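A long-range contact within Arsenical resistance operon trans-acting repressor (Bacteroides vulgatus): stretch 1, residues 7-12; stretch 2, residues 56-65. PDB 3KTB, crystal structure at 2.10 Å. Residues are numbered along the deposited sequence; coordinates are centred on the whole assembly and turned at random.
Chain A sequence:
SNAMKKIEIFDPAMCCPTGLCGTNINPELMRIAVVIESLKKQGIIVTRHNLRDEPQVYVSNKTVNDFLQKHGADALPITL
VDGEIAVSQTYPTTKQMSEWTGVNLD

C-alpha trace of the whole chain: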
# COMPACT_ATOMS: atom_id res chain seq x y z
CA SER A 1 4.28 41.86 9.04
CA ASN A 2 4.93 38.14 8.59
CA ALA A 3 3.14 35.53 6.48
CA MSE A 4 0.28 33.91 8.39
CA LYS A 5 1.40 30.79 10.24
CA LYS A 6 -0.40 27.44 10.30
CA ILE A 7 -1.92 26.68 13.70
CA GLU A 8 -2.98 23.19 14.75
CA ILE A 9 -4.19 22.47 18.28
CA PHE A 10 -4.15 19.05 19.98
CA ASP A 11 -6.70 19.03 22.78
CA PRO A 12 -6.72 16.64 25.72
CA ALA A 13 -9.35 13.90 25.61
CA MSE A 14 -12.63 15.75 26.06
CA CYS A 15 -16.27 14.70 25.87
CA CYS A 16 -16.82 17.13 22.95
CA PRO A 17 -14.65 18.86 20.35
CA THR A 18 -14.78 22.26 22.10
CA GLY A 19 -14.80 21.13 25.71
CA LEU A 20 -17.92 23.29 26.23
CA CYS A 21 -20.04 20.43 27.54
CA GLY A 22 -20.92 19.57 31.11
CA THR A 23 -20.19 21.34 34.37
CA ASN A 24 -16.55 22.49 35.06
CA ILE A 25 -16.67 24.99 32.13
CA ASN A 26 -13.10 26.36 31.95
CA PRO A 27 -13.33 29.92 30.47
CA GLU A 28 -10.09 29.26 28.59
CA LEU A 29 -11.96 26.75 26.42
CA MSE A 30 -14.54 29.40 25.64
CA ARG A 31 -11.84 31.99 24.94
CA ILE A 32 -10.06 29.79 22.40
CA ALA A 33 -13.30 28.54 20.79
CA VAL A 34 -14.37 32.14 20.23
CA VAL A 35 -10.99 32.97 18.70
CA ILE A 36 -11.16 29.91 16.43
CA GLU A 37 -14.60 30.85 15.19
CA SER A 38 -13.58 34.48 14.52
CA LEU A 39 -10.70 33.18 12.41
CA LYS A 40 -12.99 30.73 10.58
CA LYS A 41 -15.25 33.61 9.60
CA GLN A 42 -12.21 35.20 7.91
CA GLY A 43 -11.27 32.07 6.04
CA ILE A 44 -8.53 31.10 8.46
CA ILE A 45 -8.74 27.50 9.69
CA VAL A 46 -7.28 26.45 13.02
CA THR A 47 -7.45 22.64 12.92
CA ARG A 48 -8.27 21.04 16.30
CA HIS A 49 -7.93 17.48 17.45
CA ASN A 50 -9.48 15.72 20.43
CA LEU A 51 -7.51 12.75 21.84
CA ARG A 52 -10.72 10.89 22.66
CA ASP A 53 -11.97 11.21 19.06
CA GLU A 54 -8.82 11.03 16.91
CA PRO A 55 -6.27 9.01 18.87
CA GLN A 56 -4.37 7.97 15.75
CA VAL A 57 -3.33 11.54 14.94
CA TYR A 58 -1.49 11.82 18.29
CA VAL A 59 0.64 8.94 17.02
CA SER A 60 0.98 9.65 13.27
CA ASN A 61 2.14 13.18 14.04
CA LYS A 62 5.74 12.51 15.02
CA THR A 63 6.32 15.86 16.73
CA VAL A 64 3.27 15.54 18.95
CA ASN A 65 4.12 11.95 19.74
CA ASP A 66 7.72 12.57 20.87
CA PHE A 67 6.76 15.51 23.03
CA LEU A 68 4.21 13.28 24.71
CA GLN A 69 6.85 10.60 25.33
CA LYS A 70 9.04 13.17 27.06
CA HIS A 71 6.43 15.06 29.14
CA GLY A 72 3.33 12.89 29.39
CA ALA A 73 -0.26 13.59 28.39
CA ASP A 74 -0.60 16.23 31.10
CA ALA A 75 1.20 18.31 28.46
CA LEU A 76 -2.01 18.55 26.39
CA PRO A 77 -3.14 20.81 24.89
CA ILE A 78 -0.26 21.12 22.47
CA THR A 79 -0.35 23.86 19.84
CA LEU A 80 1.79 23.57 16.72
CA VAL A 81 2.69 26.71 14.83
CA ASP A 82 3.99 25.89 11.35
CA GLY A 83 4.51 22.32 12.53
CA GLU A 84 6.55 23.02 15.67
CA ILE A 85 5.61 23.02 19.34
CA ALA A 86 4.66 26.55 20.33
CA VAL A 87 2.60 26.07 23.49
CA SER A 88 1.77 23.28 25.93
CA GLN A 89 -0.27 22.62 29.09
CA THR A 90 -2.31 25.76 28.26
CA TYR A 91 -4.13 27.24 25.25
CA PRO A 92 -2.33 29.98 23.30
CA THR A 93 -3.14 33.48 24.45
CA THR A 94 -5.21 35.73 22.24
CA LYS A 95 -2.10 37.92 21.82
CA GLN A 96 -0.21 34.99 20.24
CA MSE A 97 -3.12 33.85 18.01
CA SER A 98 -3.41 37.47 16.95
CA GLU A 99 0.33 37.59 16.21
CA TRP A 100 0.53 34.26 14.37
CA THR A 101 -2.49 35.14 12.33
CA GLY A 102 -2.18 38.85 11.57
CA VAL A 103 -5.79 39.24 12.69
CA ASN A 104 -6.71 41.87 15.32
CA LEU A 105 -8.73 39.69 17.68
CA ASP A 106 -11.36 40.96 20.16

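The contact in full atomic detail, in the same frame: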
# COMPACT_ATOMS: atom_id res chain seq x y z
N ILE A 7 -1.71 27.03 12.31
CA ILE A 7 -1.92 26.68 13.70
C ILE A 7 -2.78 25.42 13.78
O ILE A 7 -3.84 25.35 13.16
CB ILE A 7 -2.59 27.80 14.50
CG1 ILE A 7 -1.86 29.14 14.26
CG2 ILE A 7 -2.62 27.45 15.98
CD1 ILE A 7 -2.70 30.35 14.57
N GLU A 8 -2.28 24.44 14.53
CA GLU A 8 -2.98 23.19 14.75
C GLU A 8 -2.93 22.89 16.25
O GLU A 8 -1.87 22.92 16.85
CB GLU A 8 -2.29 22.06 14.00
CG GLU A 8 -3.18 20.87 13.71
CD GLU A 8 -2.41 19.77 12.98
OE1 GLU A 8 -2.93 18.63 12.92
OE2 GLU A 8 -1.29 20.05 12.48
N ILE A 9 -4.09 22.62 16.84
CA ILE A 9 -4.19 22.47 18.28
C ILE A 9 -4.62 21.04 18.64
O ILE A 9 -5.62 20.53 18.13
CB ILE A 9 -5.22 23.46 18.87
CG1 ILE A 9 -4.69 24.89 18.79
CG2 ILE A 9 -5.56 23.09 20.31
CD1 ILE A 9 -5.73 25.95 19.11
N PHE A 10 -3.85 20.40 19.51
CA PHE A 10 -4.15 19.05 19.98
C PHE A 10 -4.74 19.11 21.37
O PHE A 10 -4.03 19.33 22.35
CB PHE A 10 -2.89 18.18 19.92
CG PHE A 10 -2.40 17.96 18.52
CD1 PHE A 10 -2.54 16.73 17.90
CD2 PHE A 10 -1.88 19.03 17.79
CE1 PHE A 10 -2.13 16.54 16.59
CE2 PHE A 10 -1.46 18.85 16.49
CZ PHE A 10 -1.59 17.60 15.88
N ASP A 11 -6.06 18.96 21.47
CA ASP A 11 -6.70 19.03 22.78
C ASP A 11 -6.39 17.78 23.60
O ASP A 11 -5.95 16.76 23.05
CB ASP A 11 -8.20 19.17 22.62
CG ASP A 11 -8.60 20.48 21.93
OD1 ASP A 11 -8.27 21.56 22.46
OD2 ASP A 11 -9.24 20.42 20.87
N PRO A 12 -6.60 17.86 24.92
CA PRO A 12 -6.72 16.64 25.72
C PRO A 12 -7.92 15.83 25.24
O PRO A 12 -8.65 16.27 24.34
CB PRO A 12 -7.00 17.17 27.13
CG PRO A 12 -6.39 18.52 27.15
CD PRO A 12 -6.53 19.07 25.76
N GLN A 56 -5.42 8.38 16.69
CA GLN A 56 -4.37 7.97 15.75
C GLN A 56 -3.51 9.15 15.30
O GLN A 56 -2.34 8.97 14.91
CB GLN A 56 -4.95 7.23 14.55
CG GLN A 56 -3.89 6.55 13.67
CD GLN A 56 -4.16 5.06 13.46
OE1 GLN A 56 -5.28 4.58 13.67
NE2 GLN A 56 -3.14 4.32 13.04
N VAL A 57 -4.07 10.36 15.35
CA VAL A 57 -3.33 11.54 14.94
C VAL A 57 -2.25 11.91 15.96
O VAL A 57 -1.24 12.50 15.60
CB VAL A 57 -4.27 12.74 14.67
CG1 VAL A 57 -4.77 13.34 15.97
CG2 VAL A 57 -3.56 13.79 13.83
N TYR A 58 -2.46 11.55 17.23
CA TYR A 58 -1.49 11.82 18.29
C TYR A 58 -0.29 10.88 18.17
O TYR A 58 0.76 11.09 18.79
CB TYR A 58 -2.14 11.69 19.68
CG TYR A 58 -3.14 12.80 19.97
CD1 TYR A 58 -2.87 13.78 20.93
CD2 TYR A 58 -4.34 12.88 19.28
CE1 TYR A 58 -3.77 14.80 21.19
CE2 TYR A 58 -5.25 13.90 19.53
CZ TYR A 58 -4.96 14.85 20.49
OH TYR A 58 -5.87 15.86 20.73
N VAL A 59 -0.46 9.84 17.36
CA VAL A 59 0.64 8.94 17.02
C VAL A 59 1.30 9.36 15.70
O VAL A 59 2.48 9.68 15.67
CB VAL A 59 0.17 7.47 16.91
CG1 VAL A 59 1.31 6.59 16.45
CG2 VAL A 59 -0.40 6.99 18.24
N SER A 60 0.50 9.37 14.63
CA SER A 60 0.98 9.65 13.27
C SER A 60 1.78 10.94 13.18
O SER A 60 2.73 11.04 12.38
CB SER A 60 -0.18 9.68 12.28
OG SER A 60 -1.10 10.73 12.57
N ASN A 61 1.40 11.93 13.98
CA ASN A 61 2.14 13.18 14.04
C ASN A 61 3.36 13.01 14.94
O ASN A 61 3.24 12.95 16.17
CB ASN A 61 1.25 14.32 14.53
CG ASN A 61 1.81 15.69 14.20
OD1 ASN A 61 2.81 16.11 14.78
ND2 ASN A 61 1.17 16.39 13.26
N LYS A 62 4.53 12.91 14.31
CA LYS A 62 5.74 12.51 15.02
C LYS A 62 6.13 13.52 16.10
O LYS A 62 6.61 13.14 17.17
CB LYS A 62 6.90 12.30 14.04
CG LYS A 62 6.51 11.67 12.70
CD LYS A 62 7.13 10.29 12.49
CE LYS A 62 6.30 9.19 13.14
NZ LYS A 62 4.93 9.09 12.56
N THR A 63 5.93 14.80 15.81
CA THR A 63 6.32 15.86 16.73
C THR A 63 5.50 15.78 18.01
O THR A 63 6.04 15.87 19.12
CB THR A 63 6.09 17.23 16.11
OG1 THR A 63 6.34 17.16 14.70
CG2 THR A 63 6.99 18.26 16.76
N VAL A 64 4.20 15.63 17.84
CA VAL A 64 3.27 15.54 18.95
C VAL A 64 3.60 14.30 19.77
O VAL A 64 3.69 14.35 21.00
CB VAL A 64 1.80 15.48 18.46
CG1 VAL A 64 0.86 14.96 19.57
CG2 VAL A 64 1.36 16.84 17.92
N ASN A 65 3.80 13.20 19.07
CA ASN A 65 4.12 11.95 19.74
C ASN A 65 5.34 12.04 20.66
O ASN A 65 5.27 11.70 21.83
CB ASN A 65 4.29 10.84 18.73
CG ASN A 65 3.96 9.49 19.31
OD1 ASN A 65 4.26 9.23 20.47
ND2 ASN A 65 3.33 8.64 18.51

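A strand meets a short helical segment and the beginning of a second helix here, and the contact is carried by side chains: no backbone-to-backbone hydrogen bond joins the stretches, whose nearest CA atoms, those of Phe-10 and Tyr-58, lie 7.9 Å apart. The strand's alternation sets the first rule. Ile-7 is too far away to take part, Glu-8 and Phe-10 point their CA-to-CB bonds toward the helical stretch, and Ile-9 between them points away.

Glu-8 makes a marginal approach, with its OE2 4.5 Å from Asn-61 ND2, too long for a hydrogen bond.

Phe-10 is the centre of the contact, and buries the largest area of any residue in it. With chi1 in m, its ring reaches in among Val-57, Tyr-58, Asn-61 and Val-64. Val-64 CG2 sits 3.6 Å from the Phe-10 ring centroid and only 7° off the normal, a CH-pi contact that places a methyl squarely over the pi face. Tyr-58 packs differently: the edge of Phe-10 meets its face, with planes at 88° and centroids 5.4 Å apart, so that weakly positive ring hydrogens approach an electron-rich surface. Val-57 CG2 adds apolar cover 4.2 Å from Phe-10 CE1.

Asn-61 ND2 comes within 4.0 Å of Phe-10 CZ, while its OD1 accepts a weak capping bond from Val-64 N at 3.4 Å. Asn-61 thus caps the start of the second helix while its amide nitrogen lies close to the Phe-10 ring.

Asp-11 points its CA-to-CB bond away, and both carboxylate oxygens are hydrogen-bonded elsewhere in the structure. Its backbone supplies the polar link instead: Tyr-58 OH donates to Asp-11 O at a very short 2.5 Å. Tyr-58 therefore does two jobs, packing its ring face against Phe-10 and using its hydroxyl to tie down the next residue's carbonyl. Pro-12 lies beyond contact.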